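Local coordinates for protein D-alanyl-lipoteichoic acid synthetase (Streptococcus pneumoniae, PDB 3BMA) that probably takes part in the D-alanylation of lipoteichoic acid during cell-wall biogenesis at the cell membrane, at residues Q129-L134 and L182-N187; K160-K165 and T174-M179. The protein carries 1 engineered substitution. One frame throughout, in Å; residues are numbered along the deposited sequence. Where two conformers were deposited one is given.

In the fold
Helix 174-194 serves both contacts, and together they illustrate how one long helix can be held by different chemistry along its length. In contact 1, about 23 Å from the centre of the chain (centre to centre), its middle meets helix 127-136 through small side chains, a neutral hydrogen bond and a water. In contact 2, farther out at about 30 Å, its first turns meet helix 160-167 through a salt bridge beside a leucine. The two sites touch: L134 CD2 lies 4.2 Å from L162 CB, and L130 packs on V163. Both are buried though peripheral; every touching residue of contact 1 is buried, K165 of contact 2 is partly exposed, and other subunits pack around each.

Contact 1. Residues Q129-L134 and L182-N187; sequences QLTSFL and LLARFN
T131 and A184 form the tight point of the crossing between helix 127-136 and helix 174-194. Their CA atoms are 4.8 Å apart and their CB atoms 3.9 Å, while the T131 carbonyl O rests 3.6 Å from A184 CB. One turn along, N187 reaches across at about a right angle to the threonine side chain, and its ND2 gives T131 OG1 a hydrogen bond of 2.9 Å. The bond is nearly straight (173°) and lies in the amide plane. With chi1 at 44°, OG1 sits between the backbone N and the carbonyl carbon of T131, which turns it to N187 and also lets it bond to G127 O in its own helix. The same amide nitrogen binds Q190 of the second subunit. Packing is looser beside the T131-A184 point. There a water lies 2.8 Å from both T131 OG1 and A184 O and can link the helices, though it may not donate to both at once, and L183 comes no closer than its carbonyl O, 4.3 Å from T131 CG2. The two segment axes approach to 8.7 Å with N-to-C directions 135° apart, ordinary helix-helix packing in the helical part of this DltD-family protein.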
loop_
_atom_site.group_PDB
_atom_site.type_symbol
_atom_site.label_atom_id
_atom_site.label_comp_id
_atom_site.label_asym_id
_atom_site.label_seq_id
_atom_site.Cartn_x
_atom_site.Cartn_y
_atom_site.Cartn_z
ATOM N N GLN C 129 6.667 -14.406 -15.256
ATOM C CA GLN C 129 7.378 -15.528 -14.631
ATOM C C GLN C 129 8.120 -15.118 -13.363
ATOM O O GLN C 129 8.192 -15.895 -12.412
ATOM C CB GLN C 129 8.365 -16.156 -15.609
ATOM C CG GLN C 129 7.721 -17.083 -16.620
ATOM C CD GLN C 129 8.655 -17.472 -17.738
ATOM O OE1 GLN C 129 9.851 -17.667 -17.520
ATOM N NE2 GLN C 129 8.116 -17.591 -18.950
ATOM N N LEU C 130 8.680 -13.908 -13.367
ATOM C CA LEU C 130 9.359 -13.349 -12.200
ATOM C C LEU C 130 8.394 -13.250 -11.022
ATOM O O LEU C 130 8.677 -13.767 -9.947
ATOM C CB LEU C 130 9.919 -11.959 -12.520
ATOM C CG LEU C 130 11.270 -11.487 -11.960
ATOM C CD1 LEU C 130 11.424 -10.006 -12.233
ATOM C CD2 LEU C 130 11.488 -11.765 -10.478
ATOM N N THR C 131 7.251 -12.602 -11.244
ATOM C CA THR C 131 6.268 -12.366 -10.182
ATOM C C THR C 131 5.558 -13.639 -9.719
ATOM O O THR C 131 5.220 -13.756 -8.540
ATOM C CB THR C 131 5.234 -11.286 -10.572
ATOM O OG1 THR C 131 4.780 -11.499 -11.915
ATOM C CG2 THR C 131 5.835 -9.897 -10.453
ATOM N N SER C 132 5.350 -14.580 -10.646
ATOM C CA SER C 132 4.812 -15.914 -10.335
ATOM C C SER C 132 5.763 -16.717 -9.460
ATOM O O SER C 132 5.327 -17.441 -8.559
ATOM C CB SER C 132 4.554 -16.708 -11.614
ATOM O OG SER C 132 3.585 -16.070 -12.418
ATOM N N PHE C 133 7.058 -16.592 -9.745
ATOM C CA PHE C 133 8.100 -17.210 -8.932
ATOM C C PHE C 133 8.086 -16.664 -7.505
ATOM O O PHE C 133 8.101 -17.438 -6.553
ATOM C CB PHE C 133 9.479 -17.028 -9.583
ATOM C CG PHE C 133 10.637 -17.349 -8.674
ATOM C CD1 PHE C 133 11.500 -16.342 -8.247
ATOM C CD2 PHE C 133 10.871 -18.657 -8.250
ATOM C CE1 PHE C 133 12.566 -16.631 -7.409
ATOM C CE2 PHE C 133 11.940 -18.953 -7.410
ATOM C CZ PHE C 133 12.787 -17.939 -6.990
ATOM N N LEU C 134 8.035 -15.341 -7.364
ATOM C CA LEU C 134 8.051 -14.692 -6.044
ATOM C C LEU C 134 6.762 -14.929 -5.254
ATOM O O LEU C 134 6.782 -14.933 -4.026
ATOM C CB LEU C 134 8.321 -13.186 -6.172
ATOM C CG LEU C 134 9.639 -12.689 -6.781
ATOM C CD1 LEU C 134 9.528 -11.225 -7.176
ATOM C CD2 LEU C 134 10.810 -12.889 -5.834
ATOM N N LEU C 182 0.290 -8.223 -4.794
ATOM C CA LEU C 182 -0.424 -7.234 -5.593
ATOM C C LEU C 182 0.094 -7.409 -7.016
ATOM O O LEU C 182 -0.671 -7.710 -7.933
ATOM C CB LEU C 182 -0.119 -5.820 -5.093
ATOM C CG LEU C 182 -0.834 -4.676 -5.816
ATOM C CD1 LEU C 182 0.172 -3.706 -6.415
ATOM C CD2 LEU C 182 -1.766 -5.218 -6.889
ATOM N N LEU C 183 1.398 -7.220 -7.193
ATOM C CA LEU C 183 1.982 -7.099 -8.529
ATOM C C LEU C 183 1.902 -8.380 -9.357
ATOM O O LEU C 183 1.836 -8.318 -10.588
ATOM C CB LEU C 183 3.425 -6.588 -8.447
ATOM C CG LEU C 183 3.674 -5.190 -7.854
ATOM C CD1 LEU C 183 5.165 -4.960 -7.631
ATOM C CD2 LEU C 183 3.071 -4.064 -8.698
ATOM N N ALA C 184 1.911 -9.528 -8.678
ATOM C CA ALA C 184 1.752 -10.830 -9.324
ATOM C C ALA C 184 0.333 -11.023 -9.834
ATOM O O ALA C 184 0.140 -11.565 -10.921
ATOM C CB ALA C 184 2.130 -11.964 -8.378
ATOM N N ARG C 185 -0.646 -10.582 -9.044
ATOM C CA ARG C 185 -2.051 -10.597 -9.447
ATOM C C ARG C 185 -2.291 -9.679 -10.628
ATOM O O ARG C 185 -3.040 -10.022 -11.539
ATOM C CB ARG C 185 -2.963 -10.172 -8.297
ATOM C CG ARG C 185 -3.424 -11.297 -7.397
ATOM C CD ARG C 185 -4.590 -10.850 -6.520
ATOM N NE ARG C 185 -4.245 -9.699 -5.683
ATOM C CZ ARG C 185 -3.633 -9.774 -4.501
ATOM N NH1 ARG C 185 -3.282 -10.948 -3.987
ATOM N NH2 ARG C 185 -3.362 -8.670 -3.828
ATOM N N PHE C 186 -1.660 -8.506 -10.597
ATOM C CA PHE C 186 -1.739 -7.570 -11.706
ATOM C C PHE C 186 -1.130 -8.159 -12.969
ATOM O O PHE C 186 -1.713 -8.033 -14.050
ATOM C CB PHE C 186 -1.082 -6.230 -11.374
ATOM C CG PHE C 186 -1.100 -5.258 -12.521
ATOM C CD1 PHE C 186 -2.306 -4.904 -13.133
ATOM C CD2 PHE C 186 0.079 -4.706 -12.998
ATOM C CE1 PHE C 186 -2.330 -4.026 -14.203
ATOM C CE2 PHE C 186 0.063 -3.817 -14.069
ATOM C CZ PHE C 186 -1.145 -3.474 -14.668
ATOM N N ASN C 187 0.029 -8.802 -12.824
ATOM C CA ASN C 187 0.696 -9.467 -13.942
ATOM C C ASN C 187 -0.069 -10.645 -14.530
ATOM O O ASN C 187 -0.004 -10.872 -15.737
ATOM C CB ASN C 187 2.105 -9.916 -13.557
ATOM C CG ASN C 187 3.173 -8.970 -14.053
ATOM O OD1 ASN C 187 2.906 -8.062 -14.840
ATOM N ND2 ASN C 187 4.396 -9.187 -13.602
HETATM O O HOH W 1 2.371 -12.931 -11.990
#

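Contact 2. Residues K160-K165 and T174-M179; sequences KDLVQK and TADNEM
Two helices that follow one another in the chain, 160-167 and 174-194, are joined here by a salt bridge from the last turn of the first to the opening turn of the second. K165 NZ stands 2.8 Å from D176 OD2 and meets this oxygen nearly in line with its C-O bond. The lysine gets there by running extended beyond CG (chi2 -165°, chi3 177°), and it crosses the aspartate at about a right angle. L162 supplies the apolar part: its CD2 lies over the plane of the D176 carboxylate, 3.7 Å from CG, so one side of the charged group is covered by a methyl. The short loop joining these consecutive helices also takes part, because L172 packs on both L162 and K165, and S173 OG bonds to the backbone N of D176. A second acid stands near, with D161 OD1 4.6 Å from D176 OD1. K165 probably tempers the repulsion, and a water mediates between the two acids, donating to D161 OD1 at 2.9 Å and more weakly to D176 OD2 at 3.4 Å. D161 OD1 also accepts a hydrogen bond from the backbone N of T174 of the fourth subunit, which packs against L162 as well.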
loop_
_atom_site.group_PDB
_atom_site.type_symbol
_atom_site.label_atom_id
_atom_site.label_comp_id
_atom_site.label_asym_id
_atom_site.label_seq_id
_atom_site.Cartn_x
_atom_site.Cartn_y
_atom_site.Cartn_z
ATOM N N LYS C 160 15.166 -6.652 -7.668
ATOM C CA LYS C 160 16.456 -7.168 -7.207
ATOM C C LYS C 160 16.515 -7.369 -5.691
ATOM O O LYS C 160 17.126 -8.327 -5.218
ATOM C CB LYS C 160 17.571 -6.220 -7.666
ATOM C CG LYS C 160 18.993 -6.752 -7.527
ATOM C CD LYS C 160 19.992 -5.779 -8.141
ATOM C CE LYS C 160 21.395 -5.978 -7.583
ATOM N NZ LYS C 160 22.375 -5.042 -8.202
ATOM N N ASP C 161 15.863 -6.478 -4.943
ATOM C CA ASP C 161 15.806 -6.548 -3.478
ATOM C C ASP C 161 15.109 -7.818 -2.971
ATOM O O ASP C 161 15.506 -8.392 -1.954
ATOM C CB ASP C 161 15.122 -5.294 -2.905
ATOM C CG ASP C 161 13.672 -5.137 -3.379
ATOM O OD1 ASP C 161 12.758 -5.232 -2.533
ATOM O OD2 ASP C 161 13.442 -4.932 -4.593
ATOM N N LEU C 162 14.088 -8.253 -3.706
ATOM C CA LEU C 162 13.268 -9.396 -3.327
ATOM C C LEU C 162 13.953 -10.710 -3.687
ATOM O O LEU C 162 13.881 -11.679 -2.931
ATOM C CB LEU C 162 11.887 -9.302 -3.989
ATOM C CG LEU C 162 11.024 -8.100 -3.584
ATOM C CD1 LEU C 162 9.852 -7.907 -4.531
ATOM C CD2 LEU C 162 10.531 -8.240 -2.167
ATOM N N VAL C 163 14.619 -10.722 -4.839
ATOM C CA VAL C 163 15.380 -11.878 -5.317
ATOM C C VAL C 163 16.635 -12.120 -4.457
ATOM O O VAL C 163 16.935 -13.268 -4.108
ATOM C CB VAL C 163 15.729 -11.735 -6.829
ATOM C CG1 VAL C 163 16.480 -12.947 -7.340
ATOM C CG2 VAL C 163 14.459 -11.549 -7.655
ATOM N N GLN C 164 17.341 -11.042 -4.099
ATOM C CA GLN C 164 18.513 -11.115 -3.208
ATOM C C GLN C 164 18.191 -11.661 -1.817
ATOM O O GLN C 164 18.999 -12.395 -1.243
ATOM C CB GLN C 164 19.189 -9.749 -3.059
ATOM C CG GLN C 164 20.136 -9.365 -4.190
ATOM C CD GLN C 164 20.681 -7.945 -4.054
ATOM O OE1 GLN C 164 20.054 -7.073 -3.441
ATOM N NE2 GLN C 164 21.852 -7.707 -4.634
ATOM N N LYS C 165 17.028 -11.286 -1.280
ATOM C CA LYS C 165 16.540 -11.795 0.011
ATOM C C LYS C 165 16.314 -13.301 -0.030
ATOM O O LYS C 165 16.679 -14.013 0.904
ATOM C CB LYS C 165 15.246 -11.092 0.434
ATOM C CG LYS C 165 15.456 -9.762 1.133
ATOM C CD LYS C 165 14.193 -9.294 1.842
ATOM C CE LYS C 165 14.439 -8.000 2.609
ATOM N NZ LYS C 165 13.265 -7.580 3.432
ATOM N N THR C 174 6.525 -8.179 5.660
ATOM C CA THR C 174 5.083 -8.094 5.469
ATOM C C THR C 174 4.738 -7.139 4.317
ATOM O O THR C 174 3.820 -7.407 3.531
ATOM C CB THR C 174 4.377 -7.666 6.789
ATOM O OG1 THR C 174 4.902 -8.435 7.881
ATOM C CG2 THR C 174 2.878 -7.885 6.711
ATOM N N ALA C 175 5.491 -6.043 4.216
ATOM C CA ALA C 175 5.344 -5.071 3.129
ATOM C C ALA C 175 5.814 -5.656 1.800
ATOM O O ALA C 175 5.206 -5.413 0.753
ATOM C CB ALA C 175 6.109 -3.802 3.445
ATOM N N ASP C 176 6.898 -6.426 1.864
ATOM C CA ASP C 176 7.442 -7.137 0.712
ATOM C C ASP C 176 6.430 -8.134 0.146
ATOM O O ASP C 176 6.208 -8.172 -1.066
ATOM C CB ASP C 176 8.738 -7.857 1.098
ATOM C CG ASP C 176 9.923 -6.906 1.284
ATOM O OD1 ASP C 176 9.819 -5.699 0.962
ATOM O OD2 ASP C 176 10.975 -7.378 1.762
ATOM N N ASN C 177 5.809 -8.910 1.035
ATOM C CA ASN C 177 4.819 -9.928 0.666
ATOM C C ASN C 177 3.582 -9.350 -0.004
ATOM O O ASN C 177 3.108 -9.894 -1.003
ATOM C CB ASN C 177 4.399 -10.746 1.894
ATOM C CG ASN C 177 5.430 -11.787 2.285
ATOM O OD1 ASN C 177 6.290 -12.155 1.487
ATOM N ND2 ASN C 177 5.341 -12.274 3.518
ATOM N N GLU C 178 3.072 -8.253 0.555
ATOM C CA GLU C 178 1.926 -7.539 0.004
ATOM C C GLU C 178 2.225 -7.002 -1.392
ATOM O O GLU C 178 1.407 -7.155 -2.301
ATOM C CB GLU C 178 1.476 -6.418 0.952
ATOM C CG GLU C 178 0.565 -5.325 0.347
ATOM C CD GLU C 178 -0.787 -5.828 -0.182
ATOM O OE1 GLU C 178 -1.448 -5.054 -0.907
ATOM O OE2 GLU C 178 -1.200 -6.974 0.117
ATOM N N MET C 179 3.406 -6.404 -1.554
ATOM C CA MET C 179 3.863 -5.898 -2.849
ATOM C C MET C 179 3.946 -6.993 -3.914
ATOM O O MET C 179 3.494 -6.795 -5.043
ATOM C CB MET C 179 5.207 -5.172 -2.708
ATOM C CG MET C 179 5.095 -3.749 -2.156
ATOM S SD MET C 179 4.178 -2.615 -3.222
ATOM C CE MET C 179 5.237 -2.585 -4.655
HETATM O O HOH W 2 13.596 -5.853 0.120
#